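Local coordinates for protein 2-aminomuconate 6-semialdehyde dehydrogenase (Burkholderia cenocepacia, PDB 4U3W) that probably oxidises the aldehyde of 2-aminomuconate 6-semialdehyde to the acid with a nicotinamide cofactor, at residues Ala70-Lys73 and Ala74-Asp78; Gly483-Gly487 and Arg488-Asp492. All coordinates share one frame; numbering follows the deposited sequence.

Contact 1 (Ala70-Lys73 and Ala74-Asp78); sequences AAQK and AGWRD
Gln-72 meets both Trp-76 and Arg-77, the former with its amide nitrogen and the latter with its backbone carbonyl, in a Schellman motif in the last turn of helix 58-76. Trp-76 N bonds to Ala-71 O at 3.3 Å, the six-residue closure of the motif, and Gly-75 N turns to Gln-72 O inside it. Gly-75 has a positive phi (132°), where a beta carbon would be pressed against the preceding carbonyl oxygen. The turn does not stop at this pair of bonds. Arg-77 N also reaches Gln-72 O, at 3.2 Å, lying in the carbonyl plane on a lone pair, whereas Gly-75 N approaches the same oxygen from above that plane. One acceptor thus serves two donors from different directions.

The Gln-72 side chain sets out away from the following turn, and a bend at its second torsion swings the amide back along it. NE2 comes to the edge of the indole, 3.6 Å from Trp-76 CD1, with amide and ring planes 66° apart, while OE1 rests 3.8 Å from Arg-77 CB. NE2 is held in this place by a hydrogen bond to Gly-190 O. The backbone turn brings Arg-77 CB to 3.1 Å from Gln-72 O; CG anti to the backbone N (chi1 -180°) then carries the chain on, and a later bend lays one guanidinium face, at its rim, over that oxygen and Lys-73 CA. Lys-73 CG runs nearby, 4.2 Å from Arg-77 NH1.

Arg-77 packs on Glu-456 of the second subunit. Trp-76, whose ring leads away from the helix, meets the ring of Trp-87 and packs on Leu-217 and Val-221. With Ala-71 and Gln-72 it also touches Cys-192, fastening this helix end to strand 192-196.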
loop_
_atom_site.group_PDB
_atom_site.type_symbol
_atom_site.label_atom_id
_atom_site.label_comp_id
_atom_site.label_asym_id
_atom_site.label_seq_id
_atom_site.Cartn_x
_atom_site.Cartn_y
_atom_site.Cartn_z
ATOM N N ALA A 70 16.283 -3.336 -30.578
ATOM C CA ALA A 70 15.368 -3.075 -31.691
ATOM C C ALA A 70 13.934 -3.543 -31.350
ATOM O O ALA A 70 12.962 -2.886 -31.700
ATOM C CB ALA A 70 15.879 -3.744 -32.974
ATOM N N ALA A 71 13.814 -4.673 -30.656
ATOM C CA ALA A 71 12.501 -5.221 -30.280
ATOM C C ALA A 71 11.752 -4.325 -29.278
ATOM O O ALA A 71 10.506 -4.228 -29.296
ATOM C CB ALA A 71 12.684 -6.677 -29.718
ATOM N N GLN A 72 12.490 -3.662 -28.392
ATOM C CA GLN A 72 11.879 -2.628 -27.561
ATOM C C GLN A 72 11.113 -1.580 -28.415
ATOM O O GLN A 72 9.903 -1.348 -28.244
ATOM C CB GLN A 72 12.959 -1.907 -26.741
ATOM C CG GLN A 72 13.375 -2.630 -25.488
ATOM C CD GLN A 72 12.268 -2.610 -24.396
ATOM O OE1 GLN A 72 12.066 -1.613 -23.740
ATOM N NE2 GLN A 72 11.586 -3.748 -24.200
ATOM N N LYS A 73 11.822 -0.978 -29.362
ATOM C CA LYS A 73 11.241 0.084 -30.164
ATOM C C LYS A 73 10.227 -0.459 -31.177
ATOM O O LYS A 73 9.348 0.265 -31.612
ATOM C CB LYS A 73 12.357 0.873 -30.879
ATOM C CG LYS A 73 13.466 1.296 -29.921
ATOM C CD LYS A 73 14.604 2.014 -30.618
ATOM C CE LYS A 73 15.959 1.534 -30.058
ATOM N NZ LYS A 73 17.139 1.954 -30.877
ATOM N N ALA A 74 10.344 -1.722 -31.572
ATOM C CA ALA A 74 9.391 -2.257 -32.534
ATOM C C ALA A 74 8.031 -2.515 -31.884
ATOM O O ALA A 74 7.091 -2.942 -32.563
ATOM C CB ALA A 74 9.900 -3.523 -33.169
ATOM N N GLY A 75 7.917 -2.273 -30.582
ATOM C CA GLY A 75 6.601 -2.257 -29.986
ATOM C C GLY A 75 6.419 -3.059 -28.709
ATOM O O GLY A 75 5.397 -2.932 -28.055
ATOM N N TRP A 76 7.388 -3.884 -28.352
ATOM C CA TRP A 76 7.269 -4.661 -27.109
ATOM C C TRP A 76 7.204 -3.717 -25.927
ATOM O O TRP A 76 6.538 -3.998 -24.905
ATOM C CB TRP A 76 8.439 -5.622 -26.933
ATOM C CG TRP A 76 8.304 -6.464 -25.646
ATOM C CD1 TRP A 76 9.023 -6.324 -24.501
ATOM C CD2 TRP A 76 7.360 -7.526 -25.400
ATOM N NE1 TRP A 76 8.615 -7.260 -23.553
ATOM C CE2 TRP A 76 7.614 -8.025 -24.092
ATOM C CE3 TRP A 76 6.366 -8.145 -26.177
ATOM C CZ2 TRP A 76 6.892 -9.099 -23.532
ATOM C CZ3 TRP A 76 5.649 -9.228 -25.618
ATOM C CH2 TRP A 76 5.924 -9.688 -24.307
ATOM N N ARG A 77 7.908 -2.591 -26.072
ATOM C CA ARG A 77 7.915 -1.545 -25.047
ATOM C C ARG A 77 6.495 -0.982 -24.789
ATOM O O ARG A 77 6.164 -0.587 -23.664
ATOM C CB ARG A 77 8.874 -0.426 -25.466
ATOM C CG ARG A 77 8.998 0.734 -24.507
ATOM C CD ARG A 77 9.784 1.853 -25.161
ATOM N NE ARG A 77 9.150 2.326 -26.396
ATOM C CZ ARG A 77 9.758 3.050 -27.342
ATOM N NH1 ARG A 77 11.032 3.397 -27.209
ATOM N NH2 ARG A 77 9.091 3.430 -28.426
ATOM N N ASP A 78 5.651 -0.971 -25.817
ATOM C CA ASP A 78 4.341 -0.393 -25.671
ATOM C C ASP A 78 3.200 -1.414 -25.372
ATOM O O ASP A 78 2.013 -1.040 -25.345
ATOM C CB ASP A 78 4.005 0.399 -26.925
ATOM C CG ASP A 78 5.014 1.526 -27.203
ATOM O OD1 ASP A 78 5.421 2.254 -26.257
ATOM O OD2 ASP A 78 5.394 1.665 -28.385
#

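Contact 2 (Gly483-Gly487 and Arg488-Asp492); sequences GREGG and RHSLD. With MG (magnesium ion), chain E.
Ser-490 OG has two polar partners: Gly-486 N donates to it at 2.7 Å in an almost straight bond (176°), and water 1 lies 2.7 Å from the same OG. That water donates to Glu-485 OE1, bridging the hydroxyl to the carboxylate. The serine can do this because OG stands opposite its own carbonyl carbon (chi1 -71°), turned back along the helix toward the incoming loop. The hydroxyl thus accepts a backbone N-H from the residue just ahead of helix 487-493.

The first turn is otherwise closed by glycine carbonyls. Leu-491 N bonds to Gly-487 O at 3.2 Å, while His-489 N bonds weakly to Gly-486 O and Ser-490 N is shared weakly between Gly-486 O and Gly-487 O. His-489 puts its ring edge to Gly-486 O, CD2 being 3.6 Å from that oxygen, and its CG is 4.0 Å from Arg-484 CB, which meets the imidazole obliquely. Arg-488 then runs straight out from CG to NE, and His-489 CE1 lies over one face of its guanidinium, toward the rim.

The carboxylate of Glu-485 also bonds to Ser-270, Thr-247 and Tyr-494, tying the loop to strands 268-272 and 245-249, and its side chain, like that of Ser-490, packs on helix 175-188. Across the subunit interface Arg-488 and Asp-492 form reciprocal salt bridges with Asp-492 and Arg-488 of the second subunit. At the helix's far end Asp-492 O, with Ser-495 O and two waters, binds a magnesium ion beside the start of strand 495-503.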
loop_
_atom_site.group_PDB
_atom_site.type_symbol
_atom_site.label_atom_id
_atom_site.label_comp_id
_atom_site.label_asym_id
_atom_site.label_seq_id
_atom_site.Cartn_x
_atom_site.Cartn_y
_atom_site.Cartn_z
ATOM N N GLY A 483 19.824 -5.842 -3.378
ATOM C CA GLY A 483 18.419 -5.736 -3.771
ATOM C C GLY A 483 17.531 -6.880 -3.291
ATOM O O GLY A 483 17.998 -7.847 -2.670
ATOM N N ARG A 484 16.239 -6.748 -3.594
ATOM C CA ARG A 484 15.247 -7.764 -3.319
ATOM C C ARG A 484 14.461 -8.020 -4.603
ATOM O O ARG A 484 14.249 -7.095 -5.407
ATOM C CB ARG A 484 14.293 -7.308 -2.172
ATOM C CG ARG A 484 14.982 -7.239 -0.769
ATOM C CD ARG A 484 15.394 -8.634 -0.249
ATOM N NE ARG A 484 15.966 -8.599 1.110
ATOM C CZ ARG A 484 17.244 -8.335 1.388
ATOM N NH1 ARG A 484 18.121 -8.075 0.393
ATOM N NH2 ARG A 484 17.661 -8.329 2.658
ATOM N N GLU A 485 14.029 -9.265 -4.792
ATOM C CA GLU A 485 13.073 -9.588 -5.847
ATOM C C GLU A 485 11.885 -10.281 -5.173
ATOM O O GLU A 485 11.996 -10.721 -4.021
ATOM C CB GLU A 485 13.722 -10.464 -6.929
ATOM C CG GLU A 485 14.924 -9.751 -7.597
ATOM C CD GLU A 485 15.288 -10.306 -8.980
ATOM O OE1 GLU A 485 14.419 -10.917 -9.637
ATOM O OE2 GLU A 485 16.473 -10.150 -9.393
ATOM N N GLY A 486 10.785 -10.417 -5.902
ATOM C CA GLY A 486 9.518 -10.906 -5.339
ATOM C C GLY A 486 8.492 -9.794 -5.219
ATOM O O GLY A 486 8.808 -8.681 -4.807
ATOM N N GLY A 487 7.250 -10.063 -5.636
ATOM C CA GLY A 487 6.209 -9.057 -5.502
ATOM C C GLY A 487 6.565 -7.692 -6.083
ATOM O O GLY A 487 7.219 -7.618 -7.143
ATOM N N ARG A 488 6.185 -6.621 -5.371
ATOM C CA ARG A 488 6.475 -5.246 -5.810
ATOM C C ARG A 488 7.992 -4.971 -5.999
ATOM O O ARG A 488 8.357 -4.055 -6.746
ATOM C CB ARG A 488 5.945 -4.198 -4.815
ATOM C CG ARG A 488 6.710 -4.227 -3.440
ATOM C CD ARG A 488 6.288 -3.115 -2.458
ATOM N NE ARG A 488 6.929 -3.264 -1.143
ATOM C CZ ARG A 488 7.964 -2.539 -0.707
ATOM N NH1 ARG A 488 8.479 -1.594 -1.476
ATOM N NH2 ARG A 488 8.488 -2.753 0.505
ATOM N N HIS A 489 8.843 -5.729 -5.299
ATOM C CA HIS A 489 10.298 -5.570 -5.437
ATOM C C HIS A 489 10.776 -5.933 -6.876
ATOM O O HIS A 489 11.685 -5.268 -7.451
ATOM C CB HIS A 489 11.009 -6.399 -4.351
ATOM C CG HIS A 489 10.617 -5.990 -2.961
ATOM N ND1 HIS A 489 11.128 -4.865 -2.341
ATOM C CD2 HIS A 489 9.682 -6.493 -2.111
ATOM C CE1 HIS A 489 10.568 -4.728 -1.145
ATOM N NE2 HIS A 489 9.692 -5.705 -0.978
ATOM N N SER A 490 10.155 -6.965 -7.457
ATOM C CA SER A 490 10.423 -7.328 -8.855
ATOM C C SER A 490 9.772 -6.299 -9.801
ATOM O O SER A 490 10.388 -5.841 -10.777
ATOM C CB SER A 490 9.947 -8.755 -9.142
ATOM O OG SER A 490 10.782 -9.711 -8.486
ATOM N N LEU A 491 8.546 -5.903 -9.490
ATOM C CA LEU A 491 7.868 -4.880 -10.265
ATOM C C LEU A 491 8.751 -3.600 -10.380
ATOM O O LEU A 491 8.873 -3.014 -11.469
ATOM C CB LEU A 491 6.538 -4.513 -9.600
ATOM C CG LEU A 491 5.436 -5.602 -9.577
ATOM C CD1 LEU A 491 4.054 -5.016 -9.153
ATOM C CD2 LEU A 491 5.326 -6.491 -10.832
ATOM N N ASP A 492 9.329 -3.173 -9.251
ATOM C CA ASP A 492 10.135 -1.960 -9.217
ATOM C C ASP A 492 11.516 -2.198 -9.828
ATOM O O ASP A 492 12.006 -1.324 -10.553
ATOM C CB ASP A 492 10.307 -1.419 -7.788
ATOM C CG ASP A 492 9.037 -0.793 -7.249
ATOM O OD1 ASP A 492 8.116 -0.480 -8.055
ATOM O OD2 ASP A 492 8.983 -0.609 -6.023
HETATM MG MG MG E . 13.442 0.394 -11.147
HETATM O O HOH W 1 12.039 -11.914 -9.330
HETATM O O HOH W 2 15.436 -0.693 -11.178
HETATM O O HOH W 3 13.733 2.897 -11.420
#

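How the contacts relate
Contact 1 comes first along the chain, at the close of helix 58-76, and contact 2 follows some four hundred residues later at the opening of helix 487-493; one lies at the C-terminal end of a helix, the other at the N-terminal end of another. Their centres are 23 Å apart and their nearest atoms about 13 Å, so they do not touch. Both are nevertheless anchored to the same mixed eight-stranded sheet, contact 1 through strand 192-196 and contact 2 between strands 481-482 and 495-503. The short link after helix 175-188 serves both: Met-189 packs against contact 2, Gly-190 bonds to contact 1. Each also reaches the second subunit, joining the fold to its assembly.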